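Local coordinates for uncharacterized protein (Staphylococcus aureus subsp. aureus, PDB 4H0A) that is of unknown function but belongs to the CAP family of cysteine-rich secretory proteins, with a CAP-associated N-terminal region joined to a CAP-type domain, at residues Ile82-Thr85 with Val91-Tyr94; Leu142-Leu147 with Leu285-Met290; Tyr154-Ser159 with Glu181-Asn186; Tyr158-Gln161 with Val166-Val169; Ser168-Thr173 with Asp281-Ile286. All coordinates share one frame; numbering follows the deposited sequence.

Contact 1. Residues Ile82-Thr85 with Val91-Tyr94; sequences IVST and VSVY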
# COMPACT_ATOMS: atom_id res chain seq x y z
N ILE A 82 -9.47 -1.56 -0.65
CA ILE A 82 -8.92 -2.48 -1.65
C ILE A 82 -9.18 -3.84 -1.05
O ILE A 82 -8.56 -4.20 -0.04
CB ILE A 82 -7.43 -2.28 -2.04
CG1 ILE A 82 -7.17 -0.86 -2.56
CG2 ILE A 82 -7.04 -3.36 -3.12
CD1 ILE A 82 -5.66 -0.51 -2.68
N VAL A 83 -10.12 -4.58 -1.64
CA VAL A 83 -10.55 -5.89 -1.15
C VAL A 83 -9.98 -6.97 -2.06
O VAL A 83 -10.33 -6.98 -3.24
CB VAL A 83 -12.10 -5.94 -1.11
CG1 VAL A 83 -12.59 -7.29 -0.60
CG2 VAL A 83 -12.66 -4.79 -0.26
N SER A 84 -9.15 -7.88 -1.53
CA SER A 84 -8.59 -8.98 -2.33
C SER A 84 -9.37 -10.24 -2.07
O SER A 84 -9.71 -10.52 -0.92
CB SER A 84 -7.12 -9.22 -1.98
OG SER A 84 -6.40 -8.00 -1.97
N THR A 85 -9.59 -11.03 -3.12
CA THR A 85 -10.33 -12.27 -3.02
C THR A 85 -9.60 -13.41 -3.71
O THR A 85 -8.76 -13.19 -4.58
CB THR A 85 -11.74 -12.12 -3.65
OG1 THR A 85 -11.59 -12.05 -5.06
CG2 THR A 85 -12.51 -10.89 -3.15
N VAL A 91 -9.94 -12.36 1.27
CA VAL A 91 -8.74 -12.76 2.02
C VAL A 91 -7.99 -11.54 2.57
O VAL A 91 -7.07 -11.71 3.36
CB VAL A 91 -7.79 -13.65 1.19
CG1 VAL A 91 -8.47 -14.97 0.81
CG2 VAL A 91 -7.27 -12.93 -0.05
N SER A 92 -8.34 -10.32 2.12
CA SER A 92 -7.66 -9.13 2.58
C SER A 92 -8.48 -7.90 2.33
O SER A 92 -9.19 -7.84 1.32
CB SER A 92 -6.33 -8.98 1.85
OG SER A 92 -5.64 -7.81 2.23
N VAL A 93 -8.38 -6.90 3.23
CA VAL A 93 -9.05 -5.62 3.06
C VAL A 93 -8.11 -4.52 3.53
O VAL A 93 -7.82 -4.45 4.72
CB VAL A 93 -10.41 -5.49 3.80
CG1 VAL A 93 -11.05 -4.12 3.53
CG2 VAL A 93 -11.37 -6.61 3.38
N TYR A 94 -7.65 -3.67 2.60
CA TYR A 94 -6.89 -2.47 2.94
C TYR A 94 -7.94 -1.38 3.13
O TYR A 94 -8.77 -1.23 2.24
CB TYR A 94 -5.88 -2.13 1.84
CG TYR A 94 -5.28 -0.75 2.01
CD1 TYR A 94 -4.23 -0.53 2.90
CD2 TYR A 94 -5.82 0.35 1.36
CE1 TYR A 94 -3.71 0.75 3.09
CE2 TYR A 94 -5.33 1.63 1.56
CZ TYR A 94 -4.27 1.83 2.43
OH TYR A 94 -3.79 3.09 2.62
O HOH W 1 -6.39 -6.13 0.02
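Ile82 and Tyr94 grip each other by two backbone bonds. Tyr94 N gives to Ile82 O at 2.8 Å, and Ile82 N gives back to Tyr94 O. Their side chains share one face of the sheet. Ile82 CD1 reaches Tyr94 CD2 at 4.1 Å, meeting the ring obliquely. Tyr94 has CG anti to its backbone N (chi1 168°), which lays the ring beside the isoleucine methyl. On the other face the Val83 and Val93 side chains run alongside each other across a non-hydrogen-bonded pair, with Val83 CG2 4.2 Å from Val93 CG1.

The two strands form the beta hairpin 79-86/89-96 of the seven-stranded antiparallel sheet. A classic beta bulge interrupts it near the turn. Val91 and Ser92 both face Ser84, whose carbonyl takes Val91 N at 2.9 Å and a weak bond from Ser92 N at 3.3 Å. In return Ser84 N gives to Ser92 O. Val91 CG2 comes within 3.5 Å of Ser84 O.

The two serines sit beside each other on the Ile82 face, CB to CB 3.9 Å. A water bridges them. It gives hydrogens to Ile82 O and to Ser84 OG (2.7 Å), and it is also bonded to Ser92 OG. Ser84 OG has a further hydrogen bond to Asn71 OD1 on the adjoining strand. Beyond Tyr94, helix 201-219 supplies Val212 and Met216 against the ring.

Contact 2. Residues Leu142-Leu147 with Leu285-Met290; sequences LKTQTL and LIHSWM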
# COMPACT_ATOMS: atom_id res chain seq x y z
N LEU A 142 7.66 -2.56 13.88
CA LEU A 142 6.81 -2.65 15.07
C LEU A 142 6.08 -1.36 15.41
O LEU A 142 4.97 -1.40 15.96
CB LEU A 142 7.63 -3.05 16.30
CG LEU A 142 8.12 -4.47 16.30
CD1 LEU A 142 9.24 -4.64 17.30
CD2 LEU A 142 6.99 -5.44 16.62
N LYS A 143 6.72 -0.22 15.14
CA LYS A 143 6.14 1.08 15.48
C LYS A 143 5.21 1.60 14.37
O LYS A 143 4.23 2.28 14.70
CB LYS A 143 7.25 2.13 15.74
CG LYS A 143 7.51 2.42 17.21
CD LYS A 143 8.19 1.27 17.95
CE LYS A 143 8.58 1.69 19.35
NZ LYS A 143 9.14 0.56 20.14
N THR A 144 5.53 1.35 13.09
CA THR A 144 4.78 1.94 11.98
C THR A 144 4.14 0.96 10.98
O THR A 144 3.50 1.42 10.04
CB THR A 144 5.72 2.89 11.23
OG1 THR A 144 6.71 2.13 10.52
CG2 THR A 144 6.38 3.91 12.19
N GLN A 145 4.28 -0.36 11.18
CA GLN A 145 3.69 -1.38 10.31
C GLN A 145 3.32 -2.59 11.16
O GLN A 145 3.52 -3.73 10.73
CB GLN A 145 4.72 -1.76 9.24
CG GLN A 145 4.11 -2.27 7.95
CD GLN A 145 5.16 -2.72 6.96
OE1 GLN A 145 6.36 -2.76 7.24
NE2 GLN A 145 4.73 -3.09 5.79
N THR A 146 2.81 -2.34 12.37
CA THR A 146 2.55 -3.37 13.38
C THR A 146 1.72 -4.52 12.84
O THR A 146 0.66 -4.29 12.29
CB THR A 146 1.85 -2.77 14.60
OG1 THR A 146 2.37 -1.46 14.82
CG2 THR A 146 2.01 -3.64 15.85
N LEU A 147 2.21 -5.76 13.02
CA LEU A 147 1.49 -6.97 12.63
C LEU A 147 0.81 -7.49 13.88
O LEU A 147 1.50 -7.78 14.85
CB LEU A 147 2.44 -8.01 12.03
CG LEU A 147 1.80 -9.32 11.54
CD1 LEU A 147 0.75 -9.05 10.45
CD2 LEU A 147 2.86 -10.26 11.00
N LEU A 285 4.58 -0.36 -0.37
CA LEU A 285 5.36 0.70 -1.02
C LEU A 285 5.12 2.07 -0.36
O LEU A 285 6.07 2.78 -0.10
CB LEU A 285 4.99 0.79 -2.51
CG LEU A 285 5.63 1.96 -3.25
CD1 LEU A 285 7.10 1.71 -3.51
CD2 LEU A 285 4.90 2.24 -4.46
N ILE A 286 3.85 2.44 -0.16
CA ILE A 286 3.48 3.73 0.44
C ILE A 286 4.02 3.81 1.87
O ILE A 286 4.54 4.86 2.25
CB ILE A 286 1.95 3.96 0.38
CG1 ILE A 286 1.53 4.23 -1.09
CG2 ILE A 286 1.50 5.11 1.33
CD1 ILE A 286 1.77 5.67 -1.60
N HIS A 287 3.95 2.72 2.63
CA HIS A 287 4.51 2.69 3.98
C HIS A 287 6.02 3.03 3.96
O HIS A 287 6.48 3.77 4.82
CB HIS A 287 4.29 1.31 4.65
CG HIS A 287 5.11 1.13 5.90
ND1 HIS A 287 6.31 0.44 5.87
CD2 HIS A 287 4.92 1.63 7.14
CE1 HIS A 287 6.79 0.50 7.10
NE2 HIS A 287 5.99 1.22 7.89
N SER A 288 6.77 2.48 2.99
CA SER A 288 8.21 2.75 2.90
C SER A 288 8.48 4.20 2.52
O SER A 288 9.38 4.81 3.10
CB SER A 288 8.89 1.80 1.91
OG SER A 288 8.84 0.48 2.41
N TRP A 289 7.67 4.79 1.62
CA TRP A 289 7.83 6.21 1.27
C TRP A 289 7.41 7.11 2.45
O TRP A 289 8.11 8.08 2.75
CB TRP A 289 7.03 6.57 0.01
CG TRP A 289 7.59 6.00 -1.26
CD1 TRP A 289 8.72 5.25 -1.40
CD2 TRP A 289 7.02 6.10 -2.57
NE1 TRP A 289 8.91 4.92 -2.72
CE2 TRP A 289 7.86 5.39 -3.45
CE3 TRP A 289 5.87 6.73 -3.08
CZ2 TRP A 289 7.61 5.32 -4.83
CZ3 TRP A 289 5.63 6.67 -4.44
CH2 TRP A 289 6.49 5.97 -5.30
N MSE A 290 6.31 6.77 3.14
CA MSE A 290 5.83 7.54 4.29
C MSE A 290 6.84 7.51 5.47
O MSE A 290 6.82 8.42 6.29
CB MSE A 290 4.47 7.00 4.80
CG MSE A 290 3.26 7.26 3.86
SE MSE A 290 2.76 9.11 3.75
CE MSE A 290 2.36 9.50 5.59
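His287 of helix 282-290 meets Thr144 and Gln145 at the turn where helix 139-144 passes into strand 145-150. The helix belongs to the CAP family region and the turn to the CAP-associated N-terminal region, so this buried side chain joins the two. No other residue of 285-290 touches 142-147.

CG of His287 lies anti to the backbone N (chi1 167°). This carries the imidazole straight off the helix toward the turn. From CB outward, CG passes Gln145 CD at 4.0 Å. ND1 and CE1 then run under the Gln145 amide group, which is stacked on one ring face with the two planes 24° apart. Gln145 CB covers the far part of the same ring in a CH-pi contact, 3.9 Å from the ring centroid. CD2 comes to 3.2 Å from Thr144 O.

The tip atom NE2 makes the polar link. It donates to Thr144 OG1 at 2.9 Å, and the oxygen lies close to the imidazole plane. Thr144 OG1 sits between its backbone N and carbonyl carbon (chi1 71°), turned toward the histidine. Outside the two segments its strongest partner is Glu140 O, and Asn291 OD1 also lies in hydrogen-bonding contact. Within the turn, Thr146 OG1 gives a bond of 2.8 Å to Leu142 O, which it meets from above the carbonyl plane.

Contact 3. Residues Tyr154-Ser159 with Glu181-Asn186; sequences YAQVYS and EPYQLN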
# COMPACT_ATOMS: atom_id res chain seq x y z
N TYR A 154 -4.98 -11.59 10.69
CA TYR A 154 -3.98 -10.61 11.03
C TYR A 154 -4.39 -9.23 10.59
O TYR A 154 -5.27 -9.06 9.74
CB TYR A 154 -2.64 -10.97 10.37
CG TYR A 154 -2.04 -12.24 10.93
CD1 TYR A 154 -2.46 -13.49 10.48
CD2 TYR A 154 -1.11 -12.20 11.96
CE1 TYR A 154 -1.94 -14.67 11.01
CE2 TYR A 154 -0.58 -13.38 12.50
CZ TYR A 154 -1.00 -14.61 12.03
OH TYR A 154 -0.51 -15.78 12.54
N ALA A 155 -3.73 -8.24 11.18
CA ALA A 155 -3.91 -6.84 10.80
C ALA A 155 -2.56 -6.18 10.73
O ALA A 155 -1.73 -6.39 11.62
CB ALA A 155 -4.79 -6.11 11.80
N GLN A 156 -2.33 -5.43 9.67
CA GLN A 156 -1.16 -4.58 9.52
C GLN A 156 -1.65 -3.18 9.80
O GLN A 156 -2.55 -2.71 9.10
CB GLN A 156 -0.57 -4.68 8.12
CG GLN A 156 -0.07 -6.07 7.76
CD GLN A 156 0.61 -5.99 6.44
OE1 GLN A 156 -0.03 -6.07 5.39
NE2 GLN A 156 1.88 -5.61 6.45
N VAL A 157 -1.13 -2.54 10.86
CA VAL A 157 -1.53 -1.20 11.26
C VAL A 157 -0.46 -0.23 10.80
O VAL A 157 0.66 -0.26 11.32
CB VAL A 157 -1.75 -1.12 12.79
CG1 VAL A 157 -2.32 0.25 13.18
CG2 VAL A 157 -2.67 -2.24 13.26
N TYR A 158 -0.79 0.64 9.84
CA TYR A 158 0.15 1.61 9.28
C TYR A 158 0.09 2.91 10.05
O TYR A 158 -0.98 3.50 10.13
CB TYR A 158 -0.17 1.87 7.81
CG TYR A 158 -0.04 0.62 6.97
CD1 TYR A 158 1.21 0.14 6.59
CD2 TYR A 158 -1.16 -0.11 6.58
CE1 TYR A 158 1.34 -1.01 5.82
CE2 TYR A 158 -1.04 -1.27 5.82
CZ TYR A 158 0.21 -1.71 5.42
OH TYR A 158 0.31 -2.84 4.65
N SER A 159 1.22 3.35 10.60
CA SER A 159 1.29 4.61 11.35
C SER A 159 2.29 5.54 10.75
O SER A 159 3.21 5.12 10.06
CB SER A 159 1.68 4.38 12.81
OG SER A 159 0.81 3.46 13.46
N GLU A 181 4.44 -11.10 1.72
CA GLU A 181 5.73 -11.13 2.42
C GLU A 181 6.19 -9.69 2.73
O GLU A 181 7.21 -9.24 2.21
CB GLU A 181 6.75 -11.90 1.55
CG GLU A 181 8.04 -12.28 2.25
CD GLU A 181 9.05 -12.91 1.33
OE1 GLU A 181 8.66 -13.79 0.52
OE2 GLU A 181 10.25 -12.55 1.42
N PRO A 182 5.41 -8.91 3.52
CA PRO A 182 5.78 -7.50 3.75
C PRO A 182 6.92 -7.28 4.75
O PRO A 182 7.35 -6.14 4.91
CB PRO A 182 4.49 -6.84 4.24
CG PRO A 182 3.54 -7.95 4.56
CD PRO A 182 4.16 -9.26 4.22
N TYR A 183 7.41 -8.34 5.42
CA TYR A 183 8.51 -8.25 6.37
C TYR A 183 9.61 -9.22 5.96
O TYR A 183 9.38 -10.14 5.17
CB TYR A 183 8.03 -8.56 7.79
CG TYR A 183 6.75 -7.86 8.17
CD1 TYR A 183 6.75 -6.55 8.63
CD2 TYR A 183 5.52 -8.51 8.05
CE1 TYR A 183 5.57 -5.90 8.97
CE2 TYR A 183 4.33 -7.86 8.39
CZ TYR A 183 4.36 -6.56 8.85
OH TYR A 183 3.19 -5.95 9.22
N GLN A 184 10.80 -9.00 6.50
CA GLN A 184 11.94 -9.87 6.23
C GLN A 184 11.68 -11.24 6.83
O GLN A 184 11.23 -11.34 7.97
CB GLN A 184 13.23 -9.27 6.81
CG GLN A 184 14.51 -9.99 6.37
CD GLN A 184 15.76 -9.32 6.91
OE1 GLN A 184 15.72 -8.53 7.86
NE2 GLN A 184 16.90 -9.65 6.33
N LEU A 185 11.94 -12.31 6.06
CA LEU A 185 11.75 -13.67 6.54
C LEU A 185 12.99 -14.15 7.26
O LEU A 185 14.11 -13.77 6.90
CB LEU A 185 11.45 -14.63 5.38
CG LEU A 185 10.07 -14.56 4.76
CD1 LEU A 185 10.05 -15.33 3.45
CD2 LEU A 185 9.01 -15.13 5.70
N ASN A 186 12.80 -15.04 8.25
CA ASN A 186 13.90 -15.65 8.97
C ASN A 186 14.62 -16.63 8.02
O ASN A 186 14.01 -17.12 7.08
CB ASN A 186 13.37 -16.36 10.21
CG ASN A 186 14.43 -16.88 11.16
OD1 ASN A 186 15.63 -16.59 11.04
ND2 ASN A 186 14.01 -17.63 12.15
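Gln156 and Tyr183 meet through a nearly straight hydrogen bond. Gln156 NE2 donates to Tyr183 OH at 3.1 Å, with an N-H...O angle of 165°. CG of Gln156 lies opposite its carbonyl carbon (chi1 -62°), and the extended chain carries the amide to the phenol oxygen. The hydroxyl lies near the amide plane, while the amide and phenol planes stand 70° apart. The two side chains overlap head to tail, and Gln156 CG lies 3.6 Å from Tyr183 OH. Pro182 completes the packed part. Its CG touches Gln156 NE2 at 3.4 Å, and its CB lies over the rim of one face of the Tyr183 ring.

Gln156 stands on strand 153-159, next to last in the seven-stranded antiparallel sheet. Pro182 and Tyr183 lie in the loop that follows helix 174-180 and leads to strand 184-185 of a small three-stranded sheet. The contact thus joins this loop to the large sheet.

Both polar ends have second partners. Gln156 OE1 accepts from Arg170 NE on the next strand, which settles which way the amide is turned. Tyr183 OH is also hydrogen-bonded to Gln145 O, and its ring meets Phe135 edge to face.

Away from Tyr183 the chain separates from the strand. Gln184 is exposed and does not touch 154-159. Leu185 and Asn186 are partly exposed and turn to the small sheet, where Asn186 ND2 bonds Glu134 OE1.

Contact 4. Residues Tyr158-Gln161 with Val166-Val169; sequences YSDQ and VLSV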
# COMPACT_ATOMS: atom_id res chain seq x y z
N TYR A 158 -0.79 0.64 9.84
CA TYR A 158 0.15 1.61 9.28
C TYR A 158 0.09 2.91 10.05
O TYR A 158 -0.98 3.50 10.13
CB TYR A 158 -0.17 1.87 7.81
CG TYR A 158 -0.04 0.62 6.97
CD1 TYR A 158 1.21 0.14 6.59
CD2 TYR A 158 -1.16 -0.11 6.58
CE1 TYR A 158 1.34 -1.01 5.82
CE2 TYR A 158 -1.04 -1.27 5.82
CZ TYR A 158 0.21 -1.71 5.42
OH TYR A 158 0.31 -2.84 4.65
N SER A 159 1.22 3.35 10.60
CA SER A 159 1.29 4.61 11.35
C SER A 159 2.29 5.54 10.75
O SER A 159 3.21 5.12 10.06
CB SER A 159 1.68 4.38 12.81
OG SER A 159 0.81 3.46 13.46
N ASP A 160 2.13 6.81 11.08
CA ASP A 160 2.99 7.87 10.61
C ASP A 160 4.20 7.98 11.54
O ASP A 160 4.03 7.97 12.76
CB ASP A 160 2.18 9.17 10.59
CG ASP A 160 2.74 10.28 9.72
OD1 ASP A 160 3.10 10.01 8.57
OD2 ASP A 160 2.80 11.44 10.20
N GLN A 161 5.41 8.07 10.98
CA GLN A 161 6.63 8.18 11.80
C GLN A 161 6.70 9.58 12.47
O GLN A 161 7.31 9.72 13.52
CB GLN A 161 7.88 7.92 10.93
CG GLN A 161 9.03 7.26 11.67
CD GLN A 161 10.12 6.84 10.70
OE1 GLN A 161 10.60 7.65 9.90
NE2 GLN A 161 10.52 5.57 10.73
N VAL A 166 -2.55 6.36 13.50
CA VAL A 166 -2.94 5.30 12.57
C VAL A 166 -3.46 5.93 11.26
O VAL A 166 -4.38 6.76 11.28
CB VAL A 166 -4.00 4.34 13.18
CG1 VAL A 166 -4.52 3.35 12.13
CG2 VAL A 166 -3.42 3.60 14.38
N LEU A 167 -2.85 5.54 10.13
CA LEU A 167 -3.20 6.05 8.80
C LEU A 167 -4.16 5.13 8.07
O LEU A 167 -5.04 5.59 7.34
CB LEU A 167 -1.93 6.18 7.95
CG LEU A 167 -0.85 7.12 8.48
CD1 LEU A 167 0.46 6.88 7.77
CD2 LEU A 167 -1.29 8.58 8.35
N SER A 168 -3.94 3.83 8.21
CA SER A 168 -4.72 2.83 7.49
C SER A 168 -4.53 1.48 8.16
O SER A 168 -3.61 1.31 8.96
CB SER A 168 -4.25 2.78 6.04
OG SER A 168 -2.85 2.58 5.93
N VAL A 169 -5.41 0.53 7.87
CA VAL A 169 -5.31 -0.83 8.41
C VAL A 169 -5.58 -1.82 7.30
O VAL A 169 -6.50 -1.60 6.50
CB VAL A 169 -6.27 -1.08 9.60
CG1 VAL A 169 -6.12 -2.51 10.14
CG2 VAL A 169 -6.07 -0.05 10.71
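Tyr158 and Ser168 are brought together by two different first torsions. Tyr158 has CG anti to its carbonyl carbon (chi1 -62°), and Ser168 has OG tucked between its own backbone N and carbonyl carbon (chi1 54°). The hydroxyl therefore lies against the base of the tyrosine. Ser168 OG is 3.2 Å from Tyr158 CD2 and 3.3 Å from Tyr158 CB, and it meets the ring obliquely. Ser168 C=O faces the strand opposite, where its O takes Tyr158 N at 3.0 Å.

The second backbone bond is shorter and straighter. Leu167 N donates to Tyr158 O at 2.8 Å, with an N-H...O angle of 170°.

Leu167 and Ser168 thus both face Tyr158. This is a classic beta bulge in the hairpin formed by strands 153-159 and 166-172. It shifts the register by one residue, so that Ser159 pairs with Val166. The extra residue, Leu167, points its side chain at the other strand. Its CD1 packs on the backbone there, 3.7 Å from Asp160 N and the same from Ser159 C. Leu167 CD1 also touches Asp160 CB at 4.0 Å, the two side chains crossing at a slant.

On the face carrying Ser159 and Val166 the nearest approach of the side chains is Ser159 OG to Val166 CG2, 4.3 Å. This buried hydroxyl has no hydrogen-bond partner in the model. Asp160 OD2 is held from outside by a salt bridge to Lys220 and a hydrogen bond to Ser163 OG. Leu167 is further packed by Met216 and Leu219 of helix 201-219 and by Met290, modelled as selenomethionine.

Contact 5. Residues Ser168-Thr173 with Asp281-Ile286; sequences SVRFLT and DVPTLI. With EDO (1,2-ethanediol), chain C.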
# COMPACT_ATOMS: atom_id res chain seq x y z
N SER A 168 -3.94 3.83 8.21
CA SER A 168 -4.72 2.83 7.49
C SER A 168 -4.53 1.48 8.16
O SER A 168 -3.61 1.31 8.96
CB SER A 168 -4.25 2.78 6.04
OG SER A 168 -2.85 2.58 5.93
N VAL A 169 -5.41 0.53 7.87
CA VAL A 169 -5.31 -0.83 8.41
C VAL A 169 -5.58 -1.82 7.30
O VAL A 169 -6.50 -1.60 6.50
CB VAL A 169 -6.27 -1.08 9.60
CG1 VAL A 169 -6.12 -2.51 10.14
CG2 VAL A 169 -6.07 -0.05 10.71
N ARG A 170 -4.82 -2.91 7.25
CA ARG A 170 -5.08 -3.99 6.32
C ARG A 170 -5.34 -5.24 7.13
O ARG A 170 -4.43 -5.68 7.83
CB ARG A 170 -3.95 -4.23 5.31
CG ARG A 170 -4.17 -5.52 4.47
CD ARG A 170 -3.45 -5.49 3.15
NE ARG A 170 -2.00 -5.45 3.33
CZ ARG A 170 -1.12 -5.19 2.36
NH1 ARG A 170 -1.54 -4.96 1.12
NH2 ARG A 170 0.17 -5.17 2.62
N PHE A 171 -6.57 -5.78 7.07
CA PHE A 171 -6.89 -7.05 7.71
C PHE A 171 -6.66 -8.11 6.66
O PHE A 171 -7.12 -7.93 5.53
CB PHE A 171 -8.31 -7.08 8.25
CG PHE A 171 -8.51 -6.25 9.50
CD1 PHE A 171 -8.90 -4.93 9.42
CD2 PHE A 171 -8.37 -6.83 10.76
CE1 PHE A 171 -9.12 -4.18 10.58
CE2 PHE A 171 -8.59 -6.08 11.91
CZ PHE A 171 -8.97 -4.76 11.81
N LEU A 172 -5.95 -9.20 6.99
CA LEU A 172 -5.68 -10.23 5.98
C LEU A 172 -5.39 -11.60 6.60
O LEU A 172 -5.07 -11.70 7.78
CB LEU A 172 -4.52 -9.82 5.05
CG LEU A 172 -3.06 -9.87 5.58
CD1 LEU A 172 -2.10 -9.37 4.51
CD2 LEU A 172 -2.88 -9.04 6.86
N THR A 173 -5.52 -12.64 5.77
CA THR A 173 -5.26 -14.01 6.22
C THR A 173 -3.77 -14.30 6.17
O THR A 173 -3.02 -13.60 5.50
CB THR A 173 -6.01 -15.02 5.35
OG1 THR A 173 -5.48 -14.97 4.03
CG2 THR A 173 -7.51 -14.78 5.32
N ASP A 281 3.02 -4.76 -3.42
CA ASP A 281 1.72 -4.13 -3.28
C ASP A 281 1.89 -2.68 -2.94
O ASP A 281 2.94 -2.28 -2.42
CB ASP A 281 0.89 -4.86 -2.21
CG ASP A 281 1.54 -4.76 -0.85
OD1 ASP A 281 2.68 -5.23 -0.70
OD2 ASP A 281 0.93 -4.15 0.05
N VAL A 282 0.87 -1.91 -3.22
CA VAL A 282 0.90 -0.47 -3.00
C VAL A 282 0.93 -0.12 -1.49
O VAL A 282 1.76 0.71 -1.12
CB VAL A 282 -0.25 0.21 -3.77
CG1 VAL A 282 -0.40 1.68 -3.36
CG2 VAL A 282 -0.00 0.10 -5.27
N PRO A 283 0.12 -0.72 -0.59
CA PRO A 283 0.23 -0.35 0.84
C PRO A 283 1.65 -0.50 1.40
O PRO A 283 2.09 0.37 2.15
CB PRO A 283 -0.74 -1.32 1.52
CG PRO A 283 -1.81 -1.52 0.47
CD PRO A 283 -1.01 -1.65 -0.80
N THR A 284 2.41 -1.55 1.00
CA THR A 284 3.78 -1.72 1.49
C THR A 284 4.69 -0.63 0.92
O THR A 284 5.50 -0.07 1.66
CB THR A 284 4.34 -3.11 1.15
OG1 THR A 284 3.42 -4.08 1.62
CG2 THR A 284 5.70 -3.36 1.79
N LEU A 285 4.58 -0.36 -0.37
CA LEU A 285 5.36 0.70 -1.02
C LEU A 285 5.12 2.07 -0.36
O LEU A 285 6.07 2.78 -0.10
CB LEU A 285 4.99 0.79 -2.51
CG LEU A 285 5.63 1.96 -3.25
CD1 LEU A 285 7.10 1.71 -3.51
CD2 LEU A 285 4.90 2.24 -4.46
N ILE A 286 3.85 2.44 -0.16
CA ILE A 286 3.48 3.73 0.44
C ILE A 286 4.02 3.81 1.87
O ILE A 286 4.54 4.86 2.25
CB ILE A 286 1.95 3.96 0.38
CG1 ILE A 286 1.53 4.23 -1.09
CG2 ILE A 286 1.50 5.11 1.33
CD1 ILE A 286 1.77 5.67 -1.60
C1 EDO C . -3.75 -4.40 -1.50
O1 EDO C . -4.20 -4.64 -0.17
C2 EDO C . -3.79 -5.79 -2.18
O2 EDO C . -3.31 -5.70 -3.50
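Arg170 meets Asp281 and Pro283 at the start of helix 282-290 and buries the most surface of the contact. Its chain extends from the strand and bends at chi3 (65°), which places the guanidinium there. NH1 and NH2 grip one carboxylate oxygen end-on. Asp281 OD2 lies 2.8 Å from Arg170 NH1 and 2.9 Å from Arg170 NH2, forming a salt bridge. The oxygen is near the guanidinium plane, but both nitrogens approach it from above the carboxylate plane. The two planes are 40° apart.

Pro283 buries the next largest area. Its CB lies over one face of the guanidinium, toward the rim, and Pro283 CG is 3.5 Å from Arg170 NH1. The proline crosses the arginine chain at about a right angle.

Asp281 is the N-cap of helix 282-290. The same OD2 also accepts from Thr284 N at 3.1 Å, so three donors share it. OD1 takes Thr284 OG1 at 2.7 Å on its syn lone pair. Positive charge and the helix N terminus together would probably stabilise the carboxylate as an anion. The pair thus links strand 166-172 of the N-terminal region's sheet to the CAP family region.

Ile180 of helix 174-180 packs against Arg170, Asp281 and Thr284. A 1,2-ethanediol, probably from the crystallisation liquor, accepts from Arg170 NH1 through O1 at 3.0 Å and is also bonded to Asn71 ND2.

How the contacts relate
From the N terminus, contact 1 closes first, as a short hairpin complete before the others open. Contact 2 opens next at 142-147 and closes only at 285-290, a long loop. Contacts 3 and 4 nest inside it. Both start from strand 153-159, contact 4 closing a hairpin on 166-169 and contact 3 returning from the loop at 181-186. Contact 5 leaves strand 166-172 where contact 4 ends. It crosses contact 3 and finishes on the same helix as contact 2. Contacts 1, 3 and 4 stay within the N-terminal region. Contacts 2 and 5 tie its large sheet to helix 282-290 of the CAP family region.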